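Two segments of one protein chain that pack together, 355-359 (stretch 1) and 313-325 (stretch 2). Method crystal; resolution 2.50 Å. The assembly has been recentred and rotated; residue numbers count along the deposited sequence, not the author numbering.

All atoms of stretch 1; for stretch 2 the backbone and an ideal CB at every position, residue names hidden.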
ATOM      1  N   GLY A 355       5.624 -20.790   3.793  1.00 38.79           N
ATOM      2  CA  GLY A 355       4.560 -20.768   4.791  1.00 38.05           C
ATOM      3  C   GLY A 355       4.274 -22.111   5.437  1.00 37.99           C
ATOM      4  O   GLY A 355       3.239 -22.292   6.084  1.00 38.08           O
ATOM      5  N   SER A 356       5.195 -23.053   5.273  1.00 38.07           N
ATOM      6  CA  SER A 356       5.046 -24.395   5.831  1.00 38.47           C
ATOM      7  C   SER A 356       5.000 -24.414   7.367  1.00 37.97           C
ATOM      8  O   SER A 356       5.791 -23.741   8.032  1.00 38.10           O
ATOM      9  CB  SER A 356       6.177 -25.286   5.327  1.00 38.53           C
ATOM     10  OG  SER A 356       5.848 -26.644   5.491  1.00 40.69           O
ATOM     11  N   ASP A 357       4.070 -25.189   7.917  1.00 38.45           N
ATOM     12  CA  ASP A 357       3.939 -25.344   9.370  1.00 39.29           C
ATOM     13  C   ASP A 357       4.967 -26.309   9.957  1.00 39.23           C
ATOM     14  O   ASP A 357       5.517 -26.051  11.028  1.00 39.17           O
ATOM     15  CB  ASP A 357       2.520 -25.792   9.752  1.00 40.06           C
ATOM     16  CG  ASP A 357       1.525 -24.646   9.749  1.00 41.83           C
ATOM     17  OD1 ASP A 357       1.077 -24.242   8.653  1.00 42.47           O
ATOM     18  OD2 ASP A 357       1.188 -24.146  10.845  1.00 43.28           O
ATOM     19  N   CYS A 358       5.196 -27.427   9.266  1.00 39.42           N
ATOM     20  CA  CYS A 358       6.176 -28.424   9.691  1.00 39.86           C
ATOM     21  C   CYS A 358       7.048 -28.847   8.540  1.00 38.72           C
ATOM     22  O   CYS A 358       6.638 -28.795   7.380  1.00 38.37           O
ATOM     23  CB  CYS A 358       5.517 -29.695  10.232  1.00 41.68           C
ATOM     24  SG  CYS A 358       4.045 -29.446  11.221  1.00 47.76           S
ATOM     25  N   VAL A 359       8.246 -29.293   8.885  1.00 38.19           N
ATOM     26  CA  VAL A 359       9.122 -29.971   7.946  1.00 39.33           C
ATOM     27  C   VAL A 359       9.335 -31.391   8.457  1.00 40.87           C
ATOM     28  O   VAL A 359       9.331 -31.632   9.668  1.00 40.88           O
ATOM     29  CB  VAL A 359      10.463 -29.226   7.754  1.00 38.24           C
ATOM     30  CG1 VAL A 359      10.222 -27.912   7.030  1.00 37.10           C
ATOM     31  CG2 VAL A 359      11.157 -28.975   9.088  1.00 37.85           C
ATOM     32  N   UNK A 313       0.017 -25.196  -3.004  1.00 40.49           N
ATOM     33  CA  UNK A 313      -0.668 -25.950  -1.948  1.00 40.12           C
ATOM     34  C   UNK A 313      -0.386 -25.385  -0.552  1.00 38.54           C
ATOM     35  O   UNK A 313      -1.279 -25.347   0.300  1.00 37.89           O
ATOM     36  CB  UNK A 313      -0.247 -27.420  -2.002  1.00 40.12           C
ATOM     37  N   UNK A 314       0.846 -24.933  -0.333  1.00 36.86           N
ATOM     38  CA  UNK A 314       1.216 -24.308   0.936  1.00 36.28           C
ATOM     39  C   UNK A 314       0.428 -23.015   1.173  1.00 36.91           C
ATOM     40  O   UNK A 314      -0.146 -22.831   2.247  1.00 37.23           O
ATOM     41  CB  UNK A 314       2.718 -24.019   0.963  1.00 36.28           C
ATOM     42  N   UNK A 315       0.383 -22.137   0.168  1.00 38.20           N
ATOM     43  CA  UNK A 315      -0.364 -20.875   0.264  1.00 39.27           C
ATOM     44  C   UNK A 315      -1.839 -21.101   0.566  1.00 39.32           C
ATOM     45  O   UNK A 315      -2.413 -20.421   1.422  1.00 40.08           O
ATOM     46  CB  UNK A 315      -0.225 -20.080  -1.036  1.00 39.27           C
ATOM     47  N   UNK A 316      -2.443 -22.052  -0.140  1.00 38.24           N
ATOM     48  CA  UNK A 316      -3.845 -22.403   0.073  1.00 39.90           C
ATOM     49  C   UNK A 316      -4.117 -22.920   1.492  1.00 39.58           C
ATOM     50  O   UNK A 316      -5.149 -22.588   2.081  1.00 40.22           O
ATOM     51  CB  UNK A 316      -4.272 -23.458  -0.949  1.00 39.90           C
ATOM     52  N   UNK A 317      -3.191 -23.712   2.036  1.00 38.43           N
ATOM     53  CA  UNK A 317      -3.300 -24.178   3.422  1.00 38.45           C
ATOM     54  C   UNK A 317      -3.168 -23.031   4.416  1.00 38.77           C
ATOM     55  O   UNK A 317      -3.862 -23.014   5.437  1.00 38.94           O
ATOM     56  CB  UNK A 317      -2.233 -25.236   3.710  1.00 38.45           C
ATOM     57  N   UNK A 318      -2.280 -22.081   4.117  1.00 38.31           N
ATOM     58  CA  UNK A 318      -2.120 -20.884   4.946  1.00 39.45           C
ATOM     59  C   UNK A 318      -3.413 -20.061   5.019  1.00 40.37           C
ATOM     60  O   UNK A 318      -3.830 -19.642   6.102  1.00 40.63           O
ATOM     61  CB  UNK A 318      -0.984 -20.018   4.399  1.00 39.45           C
ATOM     62  N   UNK A 319      -4.038 -19.846   3.860  1.00 40.64           N
ATOM     63  CA  UNK A 319      -5.296 -19.091   3.760  1.00 41.78           C
ATOM     64  C   UNK A 319      -6.444 -19.817   4.468  1.00 41.96           C
ATOM     65  O   UNK A 319      -7.276 -19.184   5.129  1.00 43.01           O
ATOM     66  CB  UNK A 319      -5.657 -18.857   2.292  1.00 41.78           C
ATOM     67  N   UNK A 320      -6.477 -21.141   4.342  1.00 40.89           N
ATOM     68  CA  UNK A 320      -7.511 -21.949   4.998  1.00 40.60           C
ATOM     69  C   UNK A 320      -7.246 -22.143   6.490  1.00 40.43           C
ATOM     70  O   UNK A 320      -8.126 -22.594   7.222  1.00 41.84           O
ATOM     71  CB  UNK A 320      -7.614 -23.315   4.316  1.00 40.60           C
ATOM     72  N   UNK A 321      -6.040 -21.803   6.937  1.00 39.32           N
ATOM     73  CA  UNK A 321      -5.650 -22.036   8.320  1.00 39.51           C
ATOM     74  C   UNK A 321      -5.536 -23.513   8.665  1.00 39.65           C
ATOM     75  O   UNK A 321      -5.778 -23.907   9.808  1.00 41.10           O
ATOM     76  CB  UNK A 321      -6.656 -21.368   9.260  1.00 39.51           C
ATOM     77  N   UNK A 322      -5.185 -24.331   7.674  1.00 38.61           N
ATOM     78  CA  UNK A 322      -4.925 -25.754   7.890  1.00 38.39           C
ATOM     79  C   UNK A 322      -3.416 -25.980   7.919  1.00 37.12           C
ATOM     80  O   UNK A 322      -2.710 -25.504   7.032  1.00 36.58           O
ATOM     81  CB  UNK A 322      -5.583 -26.607   6.804  1.00 38.39           C
ATOM     82  N   UNK A 323      -2.914 -26.710   8.934  1.00 36.44           N
ATOM     83  CA  UNK A 323      -1.467 -26.976   9.007  1.00 35.54           C
ATOM     84  C   UNK A 323      -0.986 -27.727   7.768  1.00 34.74           C
ATOM     85  O   UNK A 323      -1.683 -28.619   7.282  1.00 34.20           O
ATOM     86  CB  UNK A 323      -1.132 -27.779  10.266  1.00 35.54           C
ATOM     87  N   UNK A 324       0.180 -27.345   7.250  1.00 33.86           N
ATOM     88  CA  UNK A 324       0.764 -28.006   6.084  1.00 33.24           C
ATOM     89  C   UNK A 324       2.182 -28.495   6.368  1.00 32.95           C
ATOM     90  O   UNK A 324       3.010 -27.768   6.923  1.00 32.19           O
ATOM     91  CB  UNK A 324       0.771 -27.055   4.886  1.00 33.24           C
ATOM     92  N   UNK A 325       2.437 -29.740   5.976  1.00 33.29           N
ATOM     93  CA  UNK A 325       3.713 -30.398   6.206  1.00 34.06           C
ATOM     94  C   UNK A 325       4.461 -30.559   4.884  1.00 35.60           C
ATOM     95  O   UNK A 325       3.943 -31.159   3.940  1.00 35.40           O
ATOM     96  CB  UNK A 325       3.507 -31.757   6.879  1.00 34.06           C
TER

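Position 313 has nothing of stretch 1 within 5.5 Å of its ideal CB, so stretch 1 scarcely restricts the choice; it is Met313.

At 314 CA-to-CB points toward the Gly355-Ser356 link, with the ideal CB 5.1 Å from both Ser356 N and Gly355 C. That gap suits a medium-sized apolar side chain such as leucine, isoleucine, valine or methionine. The residue is Ile314, whose CG2 lies 3.6 Å from Gly355 C.

Positions 315 and 316 point away from stretch 1 or lie beyond its reach and would accept many residues, polar ones included; they are Ser315 and Lys316. At 317 the bond points toward stretch 1, but across a gap too wide for a small side chain to close. Stretch 1 sets little preference, so small or medium residues would do; Cys317 makes no contact there.

Position 318 points sideways, its ideal CB 5.1 Å from Gly355 O. A carbonyl at that range invites a donor: asparagine, glutamine or perhaps histidine. Asn318 fills the role, its ND2 donating to Gly355 O at 2.9 Å. The same ND2 donates to a water, 2.7 Å from its oxygen, and that water donates in turn to Asp357 OD1 (2.8 Å) and to the backbone O of 322 (2.7 Å). Gly355 is tightly fitted here, since an ideal CB on it would fall 1.9 Å from Asn318 OD1.

Positions 319 and 320 are out of reach, leaving the choice open; they are Val319 and Ala320. At 321 phi is 67°, which favours glycine, with asparagine a possible alternative, and Gly321 is the first residue to leave helical phi/psi. Position 322 points away, where a long polar chain is readily accommodated: Lys322.

At 323, phi of -60° and psi of 139° are compatible with proline, and the ideal CB already touches Asp357 CG at 4.1 Å, so a compact side chain suits. Pro323 packs its CB 4.3 Å from Asp357 CG.

Position 324 points sideways, its ideal CB 4.7 Å from Asp357 OD1 and 5.1 Å from Ser356 CA, in extended backbone that suits a beta-branched residue such as valine, isoleucine or threonine. Val324 places CG1 4.0 Å from Asp357 OD1. Its carbonyl, independent of side chain, accepts from Asp357 N (3.0 Å from Val324 O) and Cys358 N (3.2 Å from the same O).

Position 325 pairs in parallel with Cys358, both side chains on one sheet face, so a beta-former of moderate apolar size fits. Val325 sets CG2 4.1 Å from Cys358 CB, and its CA approaches Cys358 O at 3.5 Å.

Stretch 2 313-325: MISKCNVAGKPVV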
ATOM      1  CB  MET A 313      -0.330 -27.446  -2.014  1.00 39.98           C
ATOM      2  CG  MET A 313      -0.981 -28.167  -3.183  1.00 40.59           C
ATOM      3  SD  MET A 313      -0.680 -29.946  -3.212  1.00 43.32           S
ATOM      4  CE  MET A 313       0.987 -30.057  -3.851  1.00 40.67           C
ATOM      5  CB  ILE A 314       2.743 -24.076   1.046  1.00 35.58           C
ATOM      6  CG1 ILE A 314       3.477 -25.420   1.139  1.00 34.82           C
ATOM      7  CG2 ILE A 314       3.071 -23.213   2.258  1.00 35.24           C
ATOM      8  CD1 ILE A 314       4.988 -25.318   1.075  1.00 34.83           C
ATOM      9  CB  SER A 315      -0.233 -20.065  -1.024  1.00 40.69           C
ATOM     10  OG  SER A 315       1.060 -19.505  -1.130  1.00 44.29           O
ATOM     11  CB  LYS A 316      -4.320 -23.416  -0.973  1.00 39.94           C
ATOM     12  CG  LYS A 316      -4.465 -22.828  -2.364  1.00 40.88           C
ATOM     13  CD  LYS A 316      -4.972 -23.866  -3.346  1.00 42.18           C
ATOM     14  CE  LYS A 316      -5.586 -23.200  -4.566  1.00 42.91           C
ATOM     15  NZ  LYS A 316      -6.541 -24.117  -5.244  1.00 44.56           N
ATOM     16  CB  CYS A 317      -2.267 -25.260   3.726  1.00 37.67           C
ATOM     17  SG  CYS A 317      -2.576 -26.822   2.872  1.00 38.72           S
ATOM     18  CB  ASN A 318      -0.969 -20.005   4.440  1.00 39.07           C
ATOM     19  CG  ASN A 318       0.410 -20.627   4.656  1.00 39.54           C
ATOM     20  OD1 ASN A 318       1.413 -20.058   4.228  1.00 40.73           O
ATOM     21  ND2 ASN A 318       0.473 -21.784   5.313  1.00 38.42           N
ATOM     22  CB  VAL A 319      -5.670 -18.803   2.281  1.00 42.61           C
ATOM     23  CG1 VAL A 319      -7.087 -18.258   2.158  1.00 42.96           C
ATOM     24  CG2 VAL A 319      -4.674 -17.834   1.647  1.00 42.33           C
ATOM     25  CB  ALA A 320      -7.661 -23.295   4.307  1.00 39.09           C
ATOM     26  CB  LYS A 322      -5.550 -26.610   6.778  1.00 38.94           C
ATOM     27  CG  LYS A 322      -7.071 -26.592   6.702  1.00 39.91           C
ATOM     28  CD  LYS A 322      -7.707 -27.485   7.757  1.00 39.75           C
ATOM     29  CE  LYS A 322      -9.223 -27.372   7.738  1.00 40.12           C
ATOM     30  NZ  LYS A 322      -9.812 -28.054   6.551  1.00 40.63           N
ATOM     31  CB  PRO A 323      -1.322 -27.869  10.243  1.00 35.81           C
ATOM     32  CG  PRO A 323      -2.611 -27.743  10.992  1.00 37.04           C
ATOM     33  CD  PRO A 323      -3.669 -27.396   9.995  1.00 36.08           C
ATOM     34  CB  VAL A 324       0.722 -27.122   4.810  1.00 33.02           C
ATOM     35  CG1 VAL A 324       1.547 -25.853   4.987  1.00 33.48           C
ATOM     36  CG2 VAL A 324       1.178 -27.906   3.584  1.00 32.11           C
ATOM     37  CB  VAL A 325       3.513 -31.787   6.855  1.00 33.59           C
ATOM     38  CG1 VAL A 325       4.857 -32.457   7.136  1.00 34.15           C
ATOM     39  CG2 VAL A 325       2.681 -31.679   8.126  1.00 32.66           C
TER
HETATM   40  O   HOH W   1      -0.911 -23.524   6.840  1.00 33.85           O
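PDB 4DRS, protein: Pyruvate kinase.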